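Local structure of ftsY (Mycoplasma mycoides, 1ZU4) at residues I235-G240 with G270-A275; G50-L55 with I276-N281; I98-N103 with L132-L137; K163-K168 with Q190-L195. The protein is the NG-domain part of an SRP receptor of the SRP54-type family, in which a helical bundle is joined to a P-loop-type alpha/beta domain. All coordinates share one frame; numbering follows the deposited sequence.

Interaction 1: residues I235-G240 with G270-A275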
loop_
_atom_site.group_PDB
_atom_site.type_symbol
_atom_site.label_atom_id
_atom_site.label_comp_id
_atom_site.label_asym_id
_atom_site.label_seq_id
_atom_site.Cartn_x
_atom_site.Cartn_y
_atom_site.Cartn_z
ATOM N N ILE A 235 -4.747 2.117 0.806
ATOM C CA ILE A 235 -4.936 2.767 2.074
ATOM C C ILE A 235 -4.209 4.068 1.977
ATOM O O ILE A 235 -3.015 4.073 1.684
ATOM C CB ILE A 235 -4.325 1.937 3.235
ATOM C CG1 ILE A 235 -5.023 0.567 3.326
ATOM C CG2 ILE A 235 -4.471 2.712 4.519
ATOM C CD1 ILE A 235 -4.406 -0.380 4.357
ATOM N N ASP A 236 -4.921 5.144 2.260
ATOM C CA ASP A 236 -4.357 6.495 2.513
ATOM C C ASP A 236 -3.661 6.677 3.877
ATOM O O ASP A 236 -4.327 6.823 4.945
ATOM C CB ASP A 236 -5.512 7.522 2.396
ATOM C CG ASP A 236 -5.052 8.964 2.395
ATOM O OD1 ASP A 236 -3.937 9.319 2.858
ATOM O OD2 ASP A 236 -5.852 9.791 1.916
ATOM N N ALA A 237 -2.324 6.736 3.854
ATOM C CA ALA A 237 -1.561 6.854 5.108
ATOM C C ALA A 237 -1.924 8.086 5.973
ATOM O O ALA A 237 -1.795 8.052 7.228
ATOM C CB ALA A 237 -0.069 6.804 4.850
ATOM N N THR A 238 -2.354 9.172 5.333
ATOM C CA THR A 238 -2.725 10.362 6.109
ATOM C C THR A 238 -3.922 10.131 7.033
ATOM O O THR A 238 -4.200 10.980 7.879
ATOM C CB THR A 238 -2.958 11.629 5.241
ATOM O OG1 THR A 238 -4.182 11.493 4.519
ATOM C CG2 THR A 238 -1.816 11.811 4.245
ATOM N N THR A 239 -4.611 9.000 6.883
ATOM C CA THR A 239 -5.765 8.690 7.727
ATOM C C THR A 239 -5.380 7.929 8.959
ATOM O O THR A 239 -6.160 7.853 9.892
ATOM C CB THR A 239 -6.894 7.960 6.995
ATOM O OG1 THR A 239 -6.416 6.744 6.385
ATOM C CG2 THR A 239 -7.497 8.881 5.936
ATOM N N GLY A 240 -4.154 7.425 8.999
ATOM C CA GLY A 240 -3.638 6.793 10.196
ATOM C C GLY A 240 -4.405 5.551 10.558
ATOM O O GLY A 240 -4.891 4.839 9.698
ATOM N N GLY A 270 4.797 7.499 11.477
ATOM C CA GLY A 270 5.336 6.364 10.720
ATOM C C GLY A 270 5.082 4.965 11.248
ATOM O O GLY A 270 5.615 3.997 10.723
ATOM N N GLY A 271 4.283 4.826 12.301
ATOM C CA GLY A 271 3.979 3.489 12.780
ATOM C C GLY A 271 2.932 2.796 11.913
ATOM O O GLY A 271 2.636 1.596 12.093
ATOM N N ILE A 272 2.348 3.530 10.978
ATOM C CA ILE A 272 1.215 2.961 10.223
ATOM C C ILE A 272 1.559 1.675 9.429
ATOM O O ILE A 272 0.715 0.810 9.243
ATOM C CB ILE A 272 0.562 4.013 9.303
ATOM C CG1 ILE A 272 -0.798 3.465 8.800
ATOM C CG2 ILE A 272 1.557 4.423 8.192
ATOM C CD1 ILE A 272 -1.576 4.325 7.919
ATOM N N GLY A 273 2.799 1.532 8.967
ATOM C CA GLY A 273 3.143 0.313 8.249
ATOM C C GLY A 273 2.963 -0.900 9.142
ATOM O O GLY A 273 2.550 -1.961 8.675
ATOM N N LEU A 274 3.322 -0.724 10.427
ATOM C CA LEU A 274 3.242 -1.769 11.420
ATOM C C LEU A 274 1.825 -1.988 11.887
ATOM O O LEU A 274 1.460 -3.095 12.198
ATOM C CB LEU A 274 4.140 -1.450 12.612
ATOM C CG LEU A 274 5.650 -1.459 12.354
ATOM C CD1 LEU A 274 6.396 -1.083 13.654
ATOM C CD2 LEU A 274 5.999 -2.831 11.956
ATOM N N ALA A 275 1.059 -0.917 11.999
ATOM C CA ALA A 275 -0.350 -1.009 12.323
ATOM C C ALA A 275 -1.038 -1.862 11.252
ATOM O O ALA A 275 -1.866 -2.691 11.583
ATOM C CB ALA A 275 -1.000 0.426 12.416
#
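I272 lays the end of its side chain against the backbone of A237, with CD1 3.8 Å from A237 CA and 4.2 Å from A237 CB. The same methyl lies 3.8 Å from G240 O, so one terminal carbon accounts for the closest approaches. With CG1 swung away from the backbone N (chi1 -167°) and chi2 also extended, the side chain stretches straight off the first turn of helix 272-280 into the bend that follows strand 230-236.

That bend has its own polar framework. D236 OD1 accepts from T238 N at 2.9 Å, an Asx turn, and also from T238 OG1, both donors coming from the same face of the carboxylate. D236 O takes the backbone N of T239 and its OG1, the hydroxyl lying in the carbonyl plane. G240, held at a positive phi, then sits at the N-cap of helix 241-250.

V244 of that helix also touches I272, and L261 of strand 258-262 touches A237. No hydrogen bond crosses between the two segments. The join is therefore purely van der Waals, with the turn's shape probably held by its internal hydrogen bonds and a single extended isoleucine filling in against it.

Interaction 2: residues G50-L55 with I276-N281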
loop_
_atom_site.group_PDB
_atom_site.type_symbol
_atom_site.label_atom_id
_atom_site.label_comp_id
_atom_site.label_asym_id
_atom_site.label_seq_id
_atom_site.Cartn_x
_atom_site.Cartn_y
_atom_site.Cartn_z
ATOM N N GLY A 50 0.208 1.075 17.292
ATOM C CA GLY A 50 -0.715 0.254 18.059
ATOM C C GLY A 50 -0.077 -0.516 19.207
ATOM O O GLY A 50 1.113 -0.824 19.217
ATOM N N MET A 51 -0.893 -0.869 20.189
ATOM C CA MET A 51 -0.408 -1.532 21.371
ATOM C C MET A 51 0.397 -2.789 21.169
ATOM O O MET A 51 1.453 -2.978 21.834
ATOM C CB MET A 51 -1.583 -1.880 22.297
ATOM C CG MET A 51 -2.393 -0.699 22.716
ATOM S SD MET A 51 -3.495 -1.188 24.110
ATOM C CE MET A 51 -4.668 -2.181 23.221
ATOM N N LYS A 52 -0.103 -3.675 20.316
ATOM C CA LYS A 52 0.510 -4.974 20.158
ATOM C C LYS A 52 1.885 -4.808 19.560
ATOM O O LYS A 52 2.800 -5.514 19.935
ATOM C CB LYS A 52 -0.343 -5.911 19.278
ATOM C CG LYS A 52 -1.693 -6.260 19.914
ATOM C CD LYS A 52 -2.254 -7.584 19.378
ATOM C CE LYS A 52 -3.258 -8.224 20.370
ATOM N NZ LYS A 52 -4.659 -7.721 20.205
ATOM N N MET A 53 2.015 -3.894 18.609
ATOM C CA MET A 53 3.313 -3.589 17.970
ATOM C C MET A 53 4.285 -2.883 18.914
ATOM O O MET A 53 5.465 -3.193 18.909
ATOM C CB MET A 53 3.085 -2.778 16.688
ATOM C CG MET A 53 2.623 -3.673 15.461
ATOM S SD MET A 53 4.064 -4.712 14.968
ATOM C CE MET A 53 3.328 -5.766 13.682
ATOM N N VAL A 54 3.790 -1.927 19.706
ATOM C CA VAL A 54 4.623 -1.306 20.749
ATOM C C VAL A 54 5.228 -2.399 21.620
ATOM O O VAL A 54 6.427 -2.421 21.837
ATOM C CB VAL A 54 3.832 -0.305 21.634
ATOM C CG1 VAL A 54 4.667 0.211 22.822
ATOM C CG2 VAL A 54 3.405 0.871 20.782
ATOM N N LEU A 55 4.379 -3.314 22.090
ATOM C CA LEU A 55 4.815 -4.416 22.935
ATOM C C LEU A 55 5.851 -5.327 22.255
ATOM O O LEU A 55 6.870 -5.671 22.841
ATOM C CB LEU A 55 3.590 -5.221 23.375
ATOM C CG LEU A 55 3.863 -6.488 24.172
ATOM C CD1 LEU A 55 4.114 -6.090 25.592
ATOM C CD2 LEU A 55 2.702 -7.455 24.045
ATOM N N ILE A 276 -0.693 -1.654 9.968
ATOM C CA ILE A 276 -1.279 -2.422 8.872
ATOM C C ILE A 276 -0.951 -3.926 9.024
ATOM O O ILE A 276 -1.829 -4.789 8.995
ATOM C CB ILE A 276 -0.816 -1.860 7.472
ATOM C CG1 ILE A 276 -1.522 -0.506 7.211
ATOM C CG2 ILE A 276 -1.109 -2.863 6.345
ATOM C CD1 ILE A 276 -0.853 0.357 6.154
ATOM N N LYS A 277 0.332 -4.217 9.161
ATOM C CA LYS A 277 0.810 -5.578 9.372
ATOM C C LYS A 277 0.032 -6.247 10.536
ATOM O O LYS A 277 -0.422 -7.370 10.386
ATOM C CB LYS A 277 2.318 -5.503 9.646
ATOM C CG LYS A 277 2.959 -6.738 10.217
ATOM C CD LYS A 277 2.805 -7.869 9.216
ATOM C CE LYS A 277 3.002 -9.209 9.899
ATOM N NZ LYS A 277 4.071 -9.174 10.966
ATOM N N GLU A 278 -0.142 -5.543 11.660
ATOM C CA GLU A 278 -0.841 -6.130 12.830
ATOM C C GLU A 278 -2.337 -6.341 12.563
ATOM O O GLU A 278 -2.835 -7.455 12.705
ATOM C CB GLU A 278 -0.661 -5.260 14.093
ATOM C CG GLU A 278 -1.384 -5.782 15.338
ATOM C CD GLU A 278 -0.812 -7.081 15.827
ATOM O OE1 GLU A 278 0.408 -7.315 15.676
ATOM O OE2 GLU A 278 -1.614 -7.882 16.328
ATOM N N LEU A 279 -3.049 -5.284 12.180
ATOM C CA LEU A 279 -4.477 -5.404 12.035
ATOM C C LEU A 279 -4.925 -6.247 10.832
ATOM O O LEU A 279 -5.845 -7.013 10.994
ATOM C CB LEU A 279 -5.191 -4.043 11.990
ATOM C CG LEU A 279 -6.674 -4.140 12.428
ATOM C CD1 LEU A 279 -6.758 -4.375 13.953
ATOM C CD2 LEU A 279 -7.504 -2.916 12.031
ATOM N N LEU A 280 -4.306 -6.077 9.656
ATOM C CA LEU A 280 -4.749 -6.712 8.401
ATOM C C LEU A 280 -4.032 -7.974 8.098
ATOM O O LEU A 280 -4.630 -8.854 7.538
ATOM C CB LEU A 280 -4.605 -5.771 7.164
ATOM C CG LEU A 280 -5.674 -4.637 7.103
ATOM C CD1 LEU A 280 -5.279 -3.470 7.961
ATOM C CD2 LEU A 280 -5.884 -4.156 5.669
ATOM N N ASN A 281 -2.759 -8.053 8.481
ATOM C CA ASN A 281 -1.887 -9.167 8.166
ATOM C C ASN A 281 -1.818 -9.413 6.667
ATOM O O ASN A 281 -1.889 -10.581 6.203
ATOM C CB ASN A 281 -2.360 -10.448 8.876
ATOM C CG ASN A 281 -1.302 -11.493 8.916
ATOM O OD1 ASN A 281 -0.113 -11.171 8.856
ATOM N ND2 ASN A 281 -1.723 -12.763 8.988
#
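This is a helix-to-helix contact between the two parts of the NG fragment: helix 51-64 of the helical bundle meets helix 272-280 of the alpha/beta domain. The axes of the short segments 51-55 and 276-280 approach to 9.8 Å, and their N-to-C directions diverge by 125°, so the helices cross steeply, nearer perpendicular than antiparallel. M53 and E278 bring the backbones nearest, and side chains bridge the gap.

M53 supplies the apolar half. Its chain folds at chi2 (-70°), which carries the terminal methyl across K277, with M53 CE 3.6 Å from K277 CG. Nearer the backbone, M53 CG lies 3.9 Å from E278 CB. The amine of K277 is not part of this contact: NZ is hydrogen-bonded to the carbonyl oxygens of Y86 and D88, leaving the aliphatic part of the chain for the methionine.

K52 and E278 make the more exposed half, their chains crossing at about a right angle. K52 CD comes to 3.1 Å from E278 OE2, a close methylene-to-oxygen approach. K52 NZ leads away and stops 4.9 Å from E278 OE2, too far for a salt bridge, although the opposite charges would probably still attract weakly. Both residues also touch a crystal neighbour, which may influence their poses.

Behind M53 and K52, V54 packs on E41, L44 and I45 of helix 34-46. From helix 272-280, I276 and L280 turn to strand 258-262, while L279 and L280 meet helix 241-250.

Interaction 3: residues I98-N103 with L132-L137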
loop_
_atom_site.group_PDB
_atom_site.type_symbol
_atom_site.label_atom_id
_atom_site.label_comp_id
_atom_site.label_asym_id
_atom_site.label_seq_id
_atom_site.Cartn_x
_atom_site.Cartn_y
_atom_site.Cartn_z
ATOM N N ILE A 98 4.815 -9.174 -5.773
ATOM C CA ILE A 98 3.845 -8.924 -6.825
ATOM C C ILE A 98 3.904 -10.084 -7.818
ATOM O O ILE A 98 4.958 -10.402 -8.366
ATOM C CB ILE A 98 4.119 -7.551 -7.540
ATOM C CG1 ILE A 98 4.278 -6.436 -6.506
ATOM C CG2 ILE A 98 3.030 -7.211 -8.583
ATOM C CD1 ILE A 98 3.045 -6.102 -5.808
ATOM N N ASP A 99 2.764 -10.729 -8.007
ATOM C CA ASP A 99 2.653 -11.872 -8.917
ATOM C C ASP A 99 2.559 -11.355 -10.366
ATOM O O ASP A 99 1.486 -11.335 -10.985
ATOM C CB ASP A 99 1.474 -12.761 -8.528
ATOM C CG ASP A 99 1.488 -14.111 -9.234
ATOM O OD1 ASP A 99 2.484 -14.431 -9.882
ATOM O OD2 ASP A 99 0.474 -14.849 -9.174
ATOM N N PHE A 100 3.714 -10.953 -10.893
ATOM C CA PHE A 100 3.848 -10.481 -12.274
ATOM C C PHE A 100 4.770 -11.509 -12.967
ATOM O O PHE A 100 5.880 -11.756 -12.493
ATOM C CB PHE A 100 4.446 -9.074 -12.296
ATOM C CG PHE A 100 4.397 -8.421 -13.642
ATOM C CD1 PHE A 100 3.378 -7.504 -13.962
ATOM C CD2 PHE A 100 5.309 -8.815 -14.654
ATOM C CE1 PHE A 100 3.298 -6.951 -15.265
ATOM C CE2 PHE A 100 5.259 -8.259 -15.944
ATOM C CZ PHE A 100 4.260 -7.319 -16.261
ATOM N N LYS A 101 4.321 -12.128 -14.053
ATOM C CA LYS A 101 5.183 -13.077 -14.786
ATOM C C LYS A 101 5.326 -12.563 -16.185
ATOM O O LYS A 101 4.380 -12.030 -16.728
ATOM C CB LYS A 101 4.558 -14.475 -14.870
ATOM C CG LYS A 101 4.014 -15.053 -13.590
ATOM C CD LYS A 101 5.061 -15.714 -12.752
ATOM C CE LYS A 101 4.521 -17.041 -12.231
ATOM N NZ LYS A 101 3.515 -16.885 -11.150
ATOM N N GLU A 102 6.476 -12.818 -16.805
ATOM C CA GLU A 102 6.744 -12.379 -18.178
ATOM C C GLU A 102 5.867 -13.046 -19.220
ATOM O O GLU A 102 5.560 -12.455 -20.261
ATOM C CB GLU A 102 8.197 -12.696 -18.540
ATOM C CG GLU A 102 9.185 -12.041 -17.619
ATOM C CD GLU A 102 9.139 -10.562 -17.748
ATOM O OE1 GLU A 102 9.467 -10.029 -18.848
ATOM O OE2 GLU A 102 8.784 -9.929 -16.740
ATOM N N ASN A 103 5.532 -14.304 -19.016
ATOM C CA ASN A 103 4.953 -15.026 -20.133
ATOM C C ASN A 103 3.432 -15.128 -20.118
ATOM O O ASN A 103 2.858 -16.105 -20.637
ATOM C CB ASN A 103 5.619 -16.400 -20.284
ATOM C CG ASN A 103 5.933 -17.082 -18.919
ATOM O OD1 ASN A 103 5.220 -16.907 -17.926
ATOM N ND2 ASN A 103 7.010 -17.871 -18.901
ATOM N N LEU A 132 8.689 -0.020 -17.565
ATOM C CA LEU A 132 9.512 -1.224 -17.542
ATOM C C LEU A 132 9.445 -1.947 -18.884
ATOM O O LEU A 132 10.034 -3.020 -19.042
ATOM C CB LEU A 132 9.140 -2.128 -16.356
ATOM C CG LEU A 132 9.459 -1.560 -14.962
ATOM C CD1 LEU A 132 8.776 -2.349 -13.843
ATOM C CD2 LEU A 132 10.975 -1.546 -14.777
ATOM N N GLY A 133 8.753 -1.334 -19.852
ATOM C CA GLY A 133 8.611 -1.869 -21.203
ATOM C C GLY A 133 7.383 -2.704 -21.507
ATOM O O GLY A 133 7.266 -3.284 -22.574
ATOM N N TYR A 134 6.460 -2.778 -20.570
ATOM C CA TYR A 134 5.289 -3.629 -20.728
ATOM C C TYR A 134 4.125 -2.905 -21.408
ATOM O O TYR A 134 4.012 -1.659 -21.348
ATOM C CB TYR A 134 4.890 -4.220 -19.373
ATOM C CG TYR A 134 5.981 -5.083 -18.732
ATOM C CD1 TYR A 134 6.768 -4.605 -17.671
ATOM C CD2 TYR A 134 6.231 -6.382 -19.185
ATOM C CE1 TYR A 134 7.764 -5.385 -17.087
ATOM C CE2 TYR A 134 7.208 -7.171 -18.596
ATOM C CZ TYR A 134 7.989 -6.677 -17.569
ATOM O OH TYR A 134 8.942 -7.497 -16.999
ATOM N N LYS A 135 3.300 -3.695 -22.105
ATOM C CA LYS A 135 2.103 -3.198 -22.776
ATOM C C LYS A 135 0.905 -3.296 -21.813
ATOM O O LYS A 135 0.531 -4.394 -21.383
ATOM C CB LYS A 135 1.868 -3.993 -24.075
ATOM C CG LYS A 135 0.978 -3.314 -25.081
ATOM C CD LYS A 135 0.662 -4.232 -26.275
ATOM C CE LYS A 135 -0.465 -3.636 -27.086
ATOM N NZ LYS A 135 -0.623 -4.375 -28.371
ATOM N N VAL A 136 0.346 -2.139 -21.446
ATOM C CA VAL A 136 -0.618 -2.038 -20.330
ATOM C C VAL A 136 -1.993 -1.553 -20.770
ATOM O O VAL A 136 -2.125 -0.580 -21.503
ATOM C CB VAL A 136 -0.134 -1.127 -19.169
ATOM C CG1 VAL A 136 -1.117 -1.198 -17.962
ATOM C CG2 VAL A 136 1.235 -1.556 -18.687
ATOM N N LEU A 137 -3.016 -2.248 -20.279
ATOM C CA LEU A 137 -4.393 -1.885 -20.541
ATOM C C LEU A 137 -5.109 -1.647 -19.208
ATOM O O LEU A 137 -4.927 -2.399 -18.279
ATOM C CB LEU A 137 -5.082 -3.014 -21.310
ATOM C CG LEU A 137 -6.539 -2.744 -21.734
ATOM C CD1 LEU A 137 -6.646 -1.576 -22.730
ATOM C CD2 LEU A 137 -7.159 -4.006 -22.322
#
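F100 and Y134 form a T-shaped (edge-to-face) aromatic pair, in which the edge of the phenylalanine is directed at the face of the tyrosine. The ring centroids are 4.6 Å apart and the planes are inclined at 61°, well short of perpendicular. F100 CE2 is 3.5 Å from Y134 CE2. With its CG turned away from the backbone N (chi1 -170°), F100 reaches from the loop before strand 106-111 toward the start of strand 136-140.

E102 comes to the same tyrosine from a different direction, at the ring's edge. Its chain bends at chi2 (-66°), which brings the carboxylate back to the phenol, and Y134 OH donates to E102 OE2. At 2.5 Å this hydrogen bond is very short, and its exact length is best treated with caution. The tyrosine is thus met on one face by a hydrocarbon edge and at its hydroxyl by a carboxylate.

Y134 follows G133, which closes helix 118-131 with a Schellman motif. Y129 of that helix stacks on F100 and also touches Y134, tying the aromatic group to the helix at this surface of the alpha/beta domain. Over the centre of the Y134 ring sits F100 CZ, 3.6 Å above the plane.

Interaction 4: residues K163-K168 with Q190-L195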
loop_
_atom_site.group_PDB
_atom_site.type_symbol
_atom_site.label_atom_id
_atom_site.label_comp_id
_atom_site.label_asym_id
_atom_site.label_seq_id
_atom_site.Cartn_x
_atom_site.Cartn_y
_atom_site.Cartn_z
ATOM N N LYS A 163 2.416 3.314 -23.979
ATOM C CA LYS A 163 2.141 1.861 -23.887
ATOM C C LYS A 163 0.999 1.512 -22.939
ATOM O O LYS A 163 0.807 0.340 -22.612
ATOM C CB LYS A 163 3.391 1.080 -23.486
ATOM C CG LYS A 163 4.396 0.906 -24.626
ATOM C CD LYS A 163 5.498 -0.081 -24.252
ATOM C CE LYS A 163 6.788 0.618 -23.880
ATOM N NZ LYS A 163 6.607 1.480 -22.677
ATOM N N VAL A 164 0.269 2.540 -22.501
ATOM C CA VAL A 164 -0.924 2.373 -21.671
ATOM C C VAL A 164 -2.169 2.813 -22.434
ATOM O O VAL A 164 -2.281 3.985 -22.840
ATOM C CB VAL A 164 -0.894 3.177 -20.356
ATOM C CG1 VAL A 164 -2.175 2.887 -19.541
ATOM C CG2 VAL A 164 0.379 2.910 -19.528
ATOM N N ASP A 165 -3.099 1.868 -22.581
ATOM C CA ASP A 165 -4.377 2.050 -23.272
ATOM C C ASP A 165 -5.513 1.878 -22.281
ATOM O O ASP A 165 -5.307 1.301 -21.215
ATOM C CB ASP A 165 -4.516 1.014 -24.393
ATOM C CG ASP A 165 -3.470 1.193 -25.484
ATOM O OD1 ASP A 165 -3.141 2.359 -25.789
ATOM O OD2 ASP A 165 -2.973 0.174 -26.019
ATOM N N LEU A 166 -6.694 2.387 -22.639
ATOM C CA LEU A 166 -7.889 2.425 -21.764
ATOM C C LEU A 166 -9.121 1.898 -22.468
ATOM O O LEU A 166 -9.442 2.345 -23.594
ATOM C CB LEU A 166 -8.208 3.869 -21.357
ATOM C CG LEU A 166 -9.402 4.042 -20.404
ATOM C CD1 LEU A 166 -9.018 3.693 -18.963
ATOM C CD2 LEU A 166 -9.952 5.438 -20.475
ATOM N N VAL A 167 -9.823 0.992 -21.793
ATOM C CA VAL A 167 -11.166 0.563 -22.204
ATOM C C VAL A 167 -12.176 1.127 -21.203
ATOM O O VAL A 167 -11.958 1.086 -19.981
ATOM C CB VAL A 167 -11.268 -1.012 -22.310
ATOM C CG1 VAL A 167 -12.681 -1.462 -22.573
ATOM C CG2 VAL A 167 -10.361 -1.522 -23.440
ATOM N N LYS A 168 -13.282 1.655 -21.697
ATOM C CA LYS A 168 -14.281 2.262 -20.800
ATOM C C LYS A 168 -15.699 1.916 -21.272
ATOM O O LYS A 168 -15.868 1.292 -22.308
ATOM C CB LYS A 168 -14.097 3.784 -20.742
ATOM C CG LYS A 168 -14.011 4.446 -22.112
ATOM C CD LYS A 168 -14.197 5.947 -22.028
ATOM C CE LYS A 168 -13.980 6.604 -23.376
ATOM N NZ LYS A 168 -14.878 7.806 -23.487
ATOM N N GLN A 190 -4.430 -8.613 -28.441
ATOM C CA GLN A 190 -3.338 -7.716 -28.834
ATOM C C GLN A 190 -2.109 -7.895 -27.941
ATOM O O GLN A 190 -1.233 -7.047 -27.870
ATOM C CB GLN A 190 -3.828 -6.259 -28.870
ATOM C CG GLN A 190 -5.029 -6.104 -29.826
ATOM C CD GLN A 190 -5.601 -4.711 -29.893
ATOM O OE1 GLN A 190 -5.053 -3.758 -29.323
ATOM N NE2 GLN A 190 -6.716 -4.576 -30.616
ATOM N N ASN A 191 -2.015 -9.041 -27.298
ATOM C CA ASN A 191 -0.756 -9.389 -26.602
ATOM C C ASN A 191 -0.324 -8.398 -25.502
ATOM O O ASN A 191 0.872 -8.178 -25.280
ATOM C CB ASN A 191 0.387 -9.641 -27.632
ATOM C CG ASN A 191 1.648 -10.342 -27.005
ATOM O OD1 ASN A 191 2.805 -9.991 -27.328
ATOM N ND2 ASN A 191 1.424 -11.332 -26.163
ATOM N N TYR A 192 -1.308 -7.845 -24.777
ATOM C CA TYR A 192 -1.030 -7.014 -23.617
ATOM C C TYR A 192 -0.318 -7.809 -22.558
ATOM O O TYR A 192 -0.482 -9.034 -22.455
ATOM C CB TYR A 192 -2.308 -6.402 -23.048
ATOM C CG TYR A 192 -2.789 -5.208 -23.859
ATOM C CD1 TYR A 192 -3.562 -5.383 -25.018
ATOM C CD2 TYR A 192 -2.465 -3.925 -23.482
ATOM C CE1 TYR A 192 -3.979 -4.322 -25.749
ATOM C CE2 TYR A 192 -2.882 -2.844 -24.203
ATOM C CZ TYR A 192 -3.642 -3.041 -25.336
ATOM O OH TYR A 192 -4.071 -1.934 -26.043
ATOM N N ASP A 193 0.462 -7.101 -21.748
ATOM C CA ASP A 193 1.206 -7.728 -20.655
ATOM C C ASP A 193 0.504 -7.578 -19.310
ATOM O O ASP A 193 0.707 -8.375 -18.425
ATOM C CB ASP A 193 2.585 -7.105 -20.544
ATOM C CG ASP A 193 3.418 -7.324 -21.768
ATOM O OD1 ASP A 193 3.567 -8.477 -22.219
ATOM O OD2 ASP A 193 3.915 -6.313 -22.299
ATOM N N LEU A 194 -0.297 -6.532 -19.160
ATOM C CA LEU A 194 -0.974 -6.256 -17.897
ATOM C C LEU A 194 -2.306 -5.602 -18.145
ATOM O O LEU A 194 -2.439 -4.717 -18.993
ATOM C CB LEU A 194 -0.102 -5.369 -17.009
ATOM C CG LEU A 194 -0.681 -4.675 -15.768
ATOM C CD1 LEU A 194 -0.927 -5.718 -14.712
ATOM C CD2 LEU A 194 0.286 -3.564 -15.260
ATOM N N LEU A 195 -3.301 -6.092 -17.409
ATOM C CA LEU A 195 -4.624 -5.493 -17.387
ATOM C C LEU A 195 -4.841 -4.997 -15.960
ATOM O O LEU A 195 -4.812 -5.787 -15.045
ATOM C CB LEU A 195 -5.721 -6.530 -17.721
ATOM C CG LEU A 195 -7.189 -6.036 -17.633
ATOM C CD1 LEU A 195 -7.400 -4.755 -18.424
ATOM C CD2 LEU A 195 -8.102 -7.141 -18.130
#
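Strand 164-167 and the start of strand 194-198 run parallel but are not neighbours: D165 CA and L195 CA, the closest pair of alpha carbons, are 9.6 Å apart, and strand 136-140 lies between them. The backbone of D165 is hydrogen-bonded to V136 and I138 of that middle strand. A direct link between the two segments therefore has to be made by side chains passing across it.

Y192, just ahead of its strand, provides the link. Its CG lies beside the backbone N and anti to the carbonyl carbon (chi1 -78°), which takes the ring toward D165 until OH meets the carboxylate, donating to OD2 at a very short 2.4 Å, a length to be taken with reserve. The oxygen stands at the edge of the ring, near its plane, while the carboxylate plane is turned 77° from the ring plane. D165 CB is 3.4 Å from Y192 OH, so the aspartate's first carbon also lies against the hydroxyl. Both side chains touch L137 of the intervening strand.

K135 makes a cation-pi contact with Y192, and K186 NZ makes a weak hydrogen bond with Y192 OH. Strand 164-167, helix 176-189 and strand 194-198 form a beta-alpha-beta crossover that skips one strand, as expected in the parallel sheet of a P-loop-type alpha/beta fold.

The four contacts fall into two pairs. Interactions 1 and 2 share helix 272-280, their centres about 11 Å apart: M53 CG packs 3.5 Å from L274 O, and I235 CD1 touches I276 CD1. Interactions 3 and 4 lie about 10 Å apart, centre to centre, at the far end of the sheet, where V136 N probably hydrogen-bonds to K163 O, and K135 N to D193 OD2, the latter at 2.7 Å. Centres of interactions 2 and 4 are about 38 Å apart, on opposite sides of the chain's centre. Interactions 1, 3 and 4 all reach the same sheet, whose strand 106-111 leads into an apparent P-loop with a bound sulfate; interaction 2 ties the helical bundle on.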